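Local coordinates for protein-tyrosine-phosphatase (Vibrio vulnificus, PDB 7DHF) that probably hydrolyses phosphotyrosine in proteins to tyrosine and phosphate, as a low-molecular-weight protein tyrosine phosphatase, at residues Leu87-Glu95 and Met109-Ile120. The protein carries 1 engineered substitution. Numbering follows the deposited sequence.
Sequences LVMEKGHME and MLFGQWIGQKDI
Leu87 and Val88 pair in parallel with Met109 and Leu110, as the bonds Val88 N to Met109 O (2.9 Å) and Phe111 N to Val88 O (2.7 Å) establish. The pairing closes the beta-alpha-beta unit of strand 85-88, helix 92-100 and strand 108-110, whose last strand edges the four-stranded parallel sheet of this phosphatase fold. Past the strands the chain returns, and Ile120 N donates to Met89 O (3.0 Å). A water bonded to Met89 O, Gly112 N and Lys118 O gives that carbonyl a second donor and ties the two limbs of the returning loop together.

Met89 and Phe111 run alongside each other in a Met-aromatic contact: the Met89 methyl CE sits 3.7 Å from the ring centroid and 13° off the normal, a CH-pi approach over one face, whereas SD lies oblique to the ring and touches Ile120 CD1. The bend at chi2 (-68°) brings SD beside Phe111, and the extended last torsion carries CE over the ring. Met89 also packs on Ala12, the engineered position of the predicted nucleophile. Glu90 OE2 forms a salt bridge with Arg18, a predicted active-site residue that also bonds Ile120 O, so both segments hold it.

Leu110 shares a sheet face with Val88, opposite Leu87 and Met109; its CD1 reaches Val88 O and Lys91 N. Asp119 OD1 accepts from Lys91 N at 2.9 Å, met 45° out of the carboxylate plane, while OD2 reaches Gly92 N through a second water.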
loop_
_atom_site.group_PDB
_atom_site.type_symbol
_atom_site.label_atom_id
_atom_site.label_comp_id
_atom_site.label_asym_id
_atom_site.label_seq_id
_atom_site.Cartn_x
_atom_site.Cartn_y
_atom_site.Cartn_z
ATOM N N LEU A 87 5.812 0.900 3.901
ATOM C CA LEU A 87 6.164 0.183 2.677
ATOM C C LEU A 87 5.552 0.923 1.496
ATOM O O LEU A 87 4.325 0.984 1.369
ATOM C CB LEU A 87 5.663 -1.257 2.732
ATOM C CG LEU A 87 6.227 -2.122 3.862
ATOM C CD1 LEU A 87 5.613 -3.510 3.822
ATOM C CD2 LEU A 87 7.743 -2.214 3.789
ATOM N N VAL A 88 6.402 1.478 0.631
ATOM C CA VAL A 88 5.951 2.240 -0.530
ATOM C C VAL A 88 5.914 1.333 -1.752
ATOM O O VAL A 88 6.676 0.366 -1.864
ATOM C CB VAL A 88 6.829 3.485 -0.789
ATOM C CG1 VAL A 88 6.736 4.456 0.377
ATOM C CG2 VAL A 88 8.279 3.089 -1.059
ATOM N N MET A 89 5.036 1.671 -2.698
ATOM C CA MET A 89 4.862 0.842 -3.885
ATOM C C MET A 89 5.917 1.112 -4.951
ATOM O O MET A 89 6.218 0.217 -5.749
ATOM C CB MET A 89 3.458 1.039 -4.457
ATOM C CG MET A 89 2.380 0.344 -3.648
ATOM S SD MET A 89 2.522 -1.452 -3.763
ATOM C CE MET A 89 1.448 -1.970 -2.427
ATOM N N GLU A 90 6.486 2.316 -4.985
ATOM C CA GLU A 90 7.534 2.664 -5.934
ATOM C C GLU A 90 8.690 3.316 -5.192
ATOM O O GLU A 90 8.487 4.053 -4.224
ATOM C CB GLU A 90 7.032 3.644 -7.005
ATOM C CG GLU A 90 5.918 3.097 -7.875
ATOM C CD GLU A 90 5.413 4.109 -8.892
ATOM O OE1 GLU A 90 6.207 4.962 -9.341
ATOM O OE2 GLU A 90 4.216 4.055 -9.238
ATOM N N LYS A 91 9.911 3.049 -5.665
ATOM C CA LYS A 91 11.087 3.645 -5.036
ATOM C C LYS A 91 10.984 5.165 -5.006
ATOM O O LYS A 91 11.343 5.799 -4.007
ATOM C CB LYS A 91 12.358 3.202 -5.764
ATOM C CG LYS A 91 13.608 4.011 -5.412
ATOM C CD LYS A 91 13.914 4.016 -3.916
ATOM C CE LYS A 91 14.306 2.636 -3.414
ATOM N NZ LYS A 91 15.394 2.708 -2.399
ATOM N N GLY A 92 10.493 5.767 -6.091
ATOM C CA GLY A 92 10.351 7.212 -6.142
ATOM C C GLY A 92 9.444 7.780 -5.070
ATOM O O GLY A 92 9.551 8.967 -4.743
ATOM N N HIS A 93 8.550 6.961 -4.512
ATOM C CA HIS A 93 7.662 7.437 -3.458
ATOM C C HIS A 93 8.413 7.806 -2.187
ATOM O O HIS A 93 7.905 8.605 -1.394
ATOM C CB HIS A 93 6.619 6.369 -3.132
ATOM C CG HIS A 93 5.678 6.078 -4.258
ATOM N ND1 HIS A 93 4.923 4.928 -4.315
ATOM C CD2 HIS A 93 5.368 6.789 -5.367
ATOM C CE1 HIS A 93 4.187 4.941 -5.413
ATOM N NE2 HIS A 93 4.439 6.060 -6.069
ATOM N N MET A 94 9.603 7.243 -1.968
ATOM C CA MET A 94 10.336 7.524 -0.738
ATOM C C MET A 94 10.695 9.000 -0.634
ATOM O O MET A 94 10.526 9.617 0.423
ATOM C CB MET A 94 11.589 6.656 -0.663
ATOM C CG MET A 94 11.291 5.175 -0.600
ATOM S SD MET A 94 12.727 4.230 -0.075
ATOM C CE MET A 94 12.133 2.559 -0.323
ATOM N N GLU A 95 11.202 9.586 -1.720
ATOM C CA GLU A 95 11.571 10.997 -1.676
ATOM C C GLU A 95 10.342 11.884 -1.509
ATOM O O GLU A 95 10.384 12.880 -0.776
ATOM C CB GLU A 95 12.370 11.380 -2.923
ATOM C CG GLU A 95 13.813 10.890 -2.894
ATOM C CD GLU A 95 14.644 11.424 -4.047
ATOM O OE1 GLU A 95 14.109 12.206 -4.860
ATOM O OE2 GLU A 95 15.837 11.060 -4.138
ATOM N N MET A 109 10.541 1.541 3.582
ATOM C CA MET A 109 11.135 0.503 2.756
ATOM C C MET A 109 10.208 0.228 1.575
ATOM O O MET A 109 9.107 0.776 1.486
ATOM C CB MET A 109 11.389 -0.755 3.597
ATOM C CG MET A 109 12.215 -0.473 4.851
ATOM S SD MET A 109 12.479 -1.912 5.898
ATOM C CE MET A 109 13.259 -1.161 7.325
ATOM N N LEU A 110 10.652 -0.630 0.660
ATOM C CA LEU A 110 9.945 -0.870 -0.592
ATOM C C LEU A 110 9.037 -2.086 -0.460
ATOM O O LEU A 110 9.479 -3.154 -0.029
ATOM C CB LEU A 110 10.945 -1.096 -1.726
ATOM C CG LEU A 110 10.350 -1.192 -3.134
ATOM C CD1 LEU A 110 9.804 0.151 -3.591
ATOM C CD2 LEU A 110 11.394 -1.699 -4.112
ATOM N N PHE A 111 7.773 -1.930 -0.861
ATOM C CA PHE A 111 6.849 -3.057 -0.797
ATOM C C PHE A 111 7.403 -4.255 -1.560
ATOM O O PHE A 111 7.366 -5.386 -1.065
ATOM C CB PHE A 111 5.473 -2.658 -1.334
ATOM C CG PHE A 111 4.368 -3.568 -0.883
ATOM C CD1 PHE A 111 3.612 -3.257 0.237
ATOM C CD2 PHE A 111 4.094 -4.741 -1.564
ATOM C CE1 PHE A 111 2.603 -4.096 0.664
ATOM C CE2 PHE A 111 3.084 -5.585 -1.140
ATOM C CZ PHE A 111 2.337 -5.260 -0.025
ATOM N N GLY A 112 7.945 -4.023 -2.754
ATOM C CA GLY A 112 8.490 -5.101 -3.557
ATOM C C GLY A 112 9.964 -5.379 -3.328
ATOM O O GLY A 112 10.656 -5.844 -4.238
ATOM N N GLN A 113 10.460 -5.130 -2.113
ATOM C CA GLN A 113 11.883 -5.339 -1.854
ATOM C C GLN A 113 12.316 -6.761 -2.190
ATOM O O GLN A 113 13.402 -6.972 -2.740
ATOM C CB GLN A 113 12.227 -5.024 -0.398
ATOM C CG GLN A 113 13.648 -5.455 -0.051
ATOM C CD GLN A 113 14.173 -4.884 1.247
ATOM O OE1 GLN A 113 13.486 -4.151 1.955
ATOM N NE2 GLN A 113 15.412 -5.228 1.568
ATOM N N TRP A 114 11.488 -7.749 -1.867
ATOM C CA TRP A 114 11.905 -9.144 -1.911
ATOM C C TRP A 114 11.633 -9.814 -3.248
ATOM O O TRP A 114 11.941 -11.001 -3.404
ATOM C CB TRP A 114 11.226 -9.909 -0.773
ATOM C CG TRP A 114 11.492 -9.247 0.532
ATOM C CD1 TRP A 114 10.588 -8.637 1.351
ATOM C CD2 TRP A 114 12.769 -9.092 1.156
ATOM N NE1 TRP A 114 11.223 -8.121 2.454
ATOM C CE2 TRP A 114 12.564 -8.391 2.359
ATOM C CE3 TRP A 114 14.067 -9.487 0.818
ATOM C CZ2 TRP A 114 13.606 -8.076 3.226
ATOM C CZ3 TRP A 114 15.101 -9.174 1.680
ATOM C CH2 TRP A 114 14.865 -8.475 2.869
ATOM N N ILE A 115 11.109 -9.077 -4.223
ATOM C CA ILE A 115 10.912 -9.600 -5.570
ATOM C C ILE A 115 11.808 -8.828 -6.528
ATOM O O ILE A 115 11.370 -8.391 -7.595
ATOM C CB ILE A 115 9.427 -9.560 -5.987
ATOM C CG1 ILE A 115 8.840 -8.152 -5.821
ATOM C CG2 ILE A 115 8.637 -10.574 -5.172
ATOM C CD1 ILE A 115 7.473 -7.972 -6.474
ATOM N N GLY A 116 13.070 -8.651 -6.148
ATOM C CA GLY A 116 14.015 -7.931 -6.975
ATOM C C GLY A 116 14.003 -6.433 -6.793
ATOM O O GLY A 116 14.459 -5.713 -7.689
ATOM N N GLN A 117 13.501 -5.940 -5.663
ATOM C CA GLN A 117 13.384 -4.504 -5.415
ATOM C C GLN A 117 12.678 -3.812 -6.580
ATOM O O GLN A 117 13.144 -2.811 -7.129
ATOM C CB GLN A 117 14.746 -3.888 -5.100
ATOM C CG GLN A 117 15.410 -4.565 -3.909
ATOM C CD GLN A 117 16.616 -3.819 -3.386
ATOM O OE1 GLN A 117 16.512 -3.037 -2.443
ATOM N NE2 GLN A 117 17.774 -4.073 -3.980
ATOM N N LYS A 118 11.527 -4.365 -6.946
ATOM C CA LYS A 118 10.764 -3.934 -8.108
ATOM C C LYS A 118 9.658 -2.972 -7.699
ATOM O O LYS A 118 8.992 -3.170 -6.678
ATOM C CB LYS A 118 10.121 -5.142 -8.793
ATOM C CG LYS A 118 10.945 -5.775 -9.905
ATOM C CD LYS A 118 10.394 -7.147 -10.316
ATOM C CE LYS A 118 8.914 -7.127 -10.695
ATOM N NZ LYS A 118 8.653 -6.433 -11.982
ATOM N N ASP A 119 9.459 -1.937 -8.510
ATOM C CA ASP A 119 8.289 -1.082 -8.367
ATOM C C ASP A 119 7.039 -1.834 -8.809
ATOM O O ASP A 119 7.090 -2.725 -9.661
ATOM C CB ASP A 119 8.427 0.163 -9.242
ATOM C CG ASP A 119 9.472 1.132 -8.733
ATOM O OD1 ASP A 119 10.000 0.925 -7.621
ATOM O OD2 ASP A 119 9.750 2.119 -9.447
ATOM N N ILE A 120 5.909 -1.465 -8.221
ATOM C CA ILE A 120 4.611 -2.025 -8.591
ATOM C C ILE A 120 3.805 -0.912 -9.255
ATOM O O ILE A 120 3.436 0.068 -8.587
ATOM C CB ILE A 120 3.891 -2.616 -7.373
ATOM C CG1 ILE A 120 4.715 -3.784 -6.816
ATOM C CG2 ILE A 120 2.479 -3.067 -7.752
ATOM C CD1 ILE A 120 4.198 -4.364 -5.523
HETATM O O HOH W 1 7.338 -2.126 -4.719
HETATM O O HOH W 2 10.414 4.623 -8.696
#